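Side-chain contact in transcriptional regulator, LacI family (Lactobacillus brevis, PDB 3JY6), which probably binds regulatory DNA to control transcription, as a member of the LacI family: residues T77-I81 / L82-M86. Numbering follows the deposited sequence.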
ATOM      1  N   THR A  77     -21.882  17.876  -0.851  1.00 17.90           N
ATOM      2  CA  THR A  77     -21.868  16.870   0.212  1.00 18.18           C
ATOM      3  C   THR A  77     -21.071  17.348   1.438  1.00 17.16           C
ATOM      4  O   THR A  77     -21.502  17.192   2.588  1.00 16.55           O
ATOM      5  CB  THR A  77     -21.220  15.538  -0.275  1.00 17.96           C
ATOM      6  OG1 THR A  77     -21.970  15.003  -1.369  1.00 19.03           O
ATOM      7  CG2 THR A  77     -21.195  14.513   0.861  1.00 17.09           C
ATOM      8  N   VAL A  78     -19.898  17.918   1.178  1.00 15.08           N
ATOM      9  CA  VAL A  78     -19.040  18.389   2.249  1.00 15.34           C
ATOM     10  C   VAL A  78     -19.622  19.599   2.976  1.00 16.16           C
ATOM     11  O   VAL A  78     -19.343  19.811   4.157  1.00 14.38           O
ATOM     12  CB  VAL A  78     -17.639  18.734   1.713  1.00 15.86           C
ATOM     13  CG1 VAL A  78     -16.791  19.334   2.812  1.00 12.91           C
ATOM     14  CG2 VAL A  78     -16.981  17.471   1.164  1.00 14.11           C
ATOM     15  N   GLN A  79     -20.438  20.380   2.268  1.00 15.37           N
ATOM     16  CA  GLN A  79     -21.064  21.552   2.860  1.00 17.10           C
ATOM     17  C   GLN A  79     -22.222  21.085   3.740  1.00 18.62           C
ATOM     18  O   GLN A  79     -22.316  21.461   4.900  1.00 20.47           O
ATOM     19  CB  GLN A  79     -21.597  22.485   1.767  1.00 16.47           C
ATOM     20  CG  GLN A  79     -22.411  23.667   2.278  1.00 16.69           C
ATOM     21  CD  GLN A  79     -21.575  24.651   3.069  1.00 18.81           C
ATOM     22  OE1 GLN A  79     -20.435  24.956   2.702  1.00 16.53           O
ATOM     23  NE2 GLN A  79     -22.144  25.172   4.150  1.00 18.23           N
ATOM     24  N   GLU A  80     -23.087  20.249   3.180  1.00 19.98           N
ATOM     25  CA  GLU A  80     -24.254  19.744   3.888  1.00 24.01           C
ATOM     26  C   GLU A  80     -23.926  18.967   5.157  1.00 26.04           C
ATOM     27  O   GLU A  80     -24.736  18.930   6.087  1.00 28.74           O
ATOM     28  CB  GLU A  80     -25.111  18.893   2.936  1.00 25.87           C
ATOM     29  CG  GLU A  80     -26.401  19.592   2.491  1.00 30.95           C
ATOM     30  CD  GLU A  80     -26.875  19.205   1.085  1.00 34.58           C
ATOM     31  OE1 GLU A  80     -26.805  18.008   0.723  1.00 36.86           O
ATOM     32  OE2 GLU A  80     -27.340  20.106   0.340  1.00 32.13           O
ATOM     33  N   ILE A  81     -22.740  18.361   5.209  1.00 25.41           N
ATOM     34  CA  ILE A  81     -22.327  17.589   6.382  1.00 23.35           C
ATOM     35  C   ILE A  81     -21.459  18.351   7.390  1.00 23.61           C
ATOM     36  O   ILE A  81     -21.747  18.339   8.582  1.00 23.54           O
ATOM     37  CB  ILE A  81     -21.567  16.305   5.967  1.00 23.30           C
ATOM     38  CG1 ILE A  81     -22.515  15.359   5.230  1.00 24.08           C
ATOM     39  CG2 ILE A  81     -20.986  15.612   7.200  1.00 24.54           C
ATOM     40  CD1 ILE A  81     -21.840  14.111   4.660  1.00 23.10           C
ATOM     41  N   LEU A  82     -20.406  19.017   6.920  1.00 22.79           N
ATOM     42  CA  LEU A  82     -19.509  19.743   7.820  1.00 22.46           C
ATOM     43  C   LEU A  82     -19.826  21.236   8.016  1.00 23.40           C
ATOM     44  O   LEU A  82     -19.377  21.852   8.991  1.00 23.64           O
ATOM     45  CB  LEU A  82     -18.068  19.566   7.340  1.00 20.57           C
ATOM     46  CG  LEU A  82     -17.651  18.103   7.125  1.00 20.95           C
ATOM     47  CD1 LEU A  82     -16.205  18.027   6.664  1.00 19.20           C
ATOM     48  CD2 LEU A  82     -17.813  17.330   8.426  1.00 22.48           C
ATOM     49  N   HIS A  83     -20.574  21.814   7.082  1.00 22.91           N
ATOM     50  CA  HIS A  83     -20.967  23.218   7.158  1.00 23.32           C
ATOM     51  C   HIS A  83     -19.813  24.190   7.338  1.00 23.20           C
ATOM     52  O   HIS A  83     -19.933  25.191   8.049  1.00 21.66           O
ATOM     53  CB  HIS A  83     -21.967  23.406   8.291  1.00 22.01           C
ATOM     54  CG  HIS A  83     -23.130  22.476   8.214  1.00 22.76           C
ATOM     55  ND1 HIS A  83     -24.096  22.573   7.236  1.00 24.58           N
ATOM     56  CD2 HIS A  83     -23.473  21.412   8.978  1.00 22.57           C
ATOM     57  CE1 HIS A  83     -24.985  21.609   7.401  1.00 23.87           C
ATOM     58  NE2 HIS A  83     -24.630  20.891   8.450  1.00 24.17           N
ATOM     59  N   GLN A  84     -18.695  23.887   6.694  1.00 23.40           N
ATOM     60  CA  GLN A  84     -17.520  24.740   6.754  1.00 21.71           C
ATOM     61  C   GLN A  84     -17.025  24.992   8.171  1.00 22.39           C
ATOM     62  O   GLN A  84     -16.472  26.051   8.467  1.00 21.51           O
ATOM     63  CB  GLN A  84     -17.808  26.068   6.049  1.00 22.65           C
ATOM     64  CG  GLN A  84     -17.865  25.948   4.531  1.00 19.77           C
ATOM     65  CD  GLN A  84     -17.968  27.289   3.842  1.00 21.21           C
ATOM     66  OE1 GLN A  84     -17.248  28.220   4.183  1.00 19.16           O
ATOM     67  NE2 GLN A  84     -18.862  27.393   2.849  1.00 22.04           N
ATOM     68  N   GLN A  85     -17.223  24.021   9.050  1.00 21.96           N
ATOM     69  CA  GLN A  85     -16.747  24.179  10.409  1.00 23.48           C
ATOM     70  C   GLN A  85     -15.213  24.130  10.384  1.00 23.13           C
ATOM     71  O   GLN A  85     -14.550  24.737  11.225  1.00 23.83           O
ATOM     72  CB  GLN A  85     -17.297  23.059  11.305  1.00 24.74           C
ATOM     73  CG  GLN A  85     -16.730  21.687  11.009  1.00 27.33           C
ATOM     74  CD  GLN A  85     -17.301  20.612  11.909  1.00 29.55           C
ATOM     75  OE1 GLN A  85     -18.390  20.090  11.662  1.00 31.65           O
ATOM     76  NE2 GLN A  85     -16.568  20.282  12.969  1.00 29.32           N
ATOM     77  N   MET A  86     -14.648  23.426   9.404  1.00 19.22           N
ATOM     78  CA  MET A  86     -13.202  23.308   9.324  1.00 18.60           C
ATOM     79  C   MET A  86     -12.659  23.552   7.926  1.00 18.02           C
ATOM     80  O   MET A  86     -13.336  23.294   6.932  1.00 19.01           O
ATOM     81  CB  MET A  86     -12.760  21.909   9.798  1.00 17.97           C
ATOM     82  CG  MET A  86     -13.115  20.759   8.848  1.00 14.99           C
ATOM     83  SD  MET A  86     -12.782  19.084   9.502  1.00  6.99           S
ATOM     84  CE  MET A  86     -14.172  18.901  10.672  1.00  9.90           C
TER
HETATM   85  O   HOH W   1     -17.849  21.955   5.065  1.00 20.54           O
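Q79 and Q84 join their side-chain amides where the helix 75-82 gives out: Q84 NE2 donates to Q79 OE1 over 2.9 Å, nearly straight at 162°. Q79 OE1 lies almost in the plane of the Q84 amide, and NE2 comes in tilted from the Q79 carbonyl plane; the two amide planes stand 84° apart. Q79 reaches this partner because its chain leaves with CG anti to the backbone N (chi1 173°) and then bends at chi2, while Q84 runs extended beyond CG. A leucine in place of Q79 would probably deprive Q84 NE2 of this acceptor and let its amide turn more freely. H83 N, 2.8 Å from Q79 O, makes a bent hydrogen bond, and a water accepts from Q84 N and donates to V78 O, which also takes L82 N. The H83 ring sits obliquely beside the carbonyl oxygens of Q79, E80 and I81, with CE1 3.0 Å from E80 O. V78 CG1 meets L82 CD1 at 4.1 Å and I81 CG2 meets L82 CD2 at 3.8 Å, with L82 also packing on L56 and L67. Positive phi at H83 and Q84 ends the helix and leads to strand 88-91 in the parallel alpha/beta fold of periplasmic binding proteins.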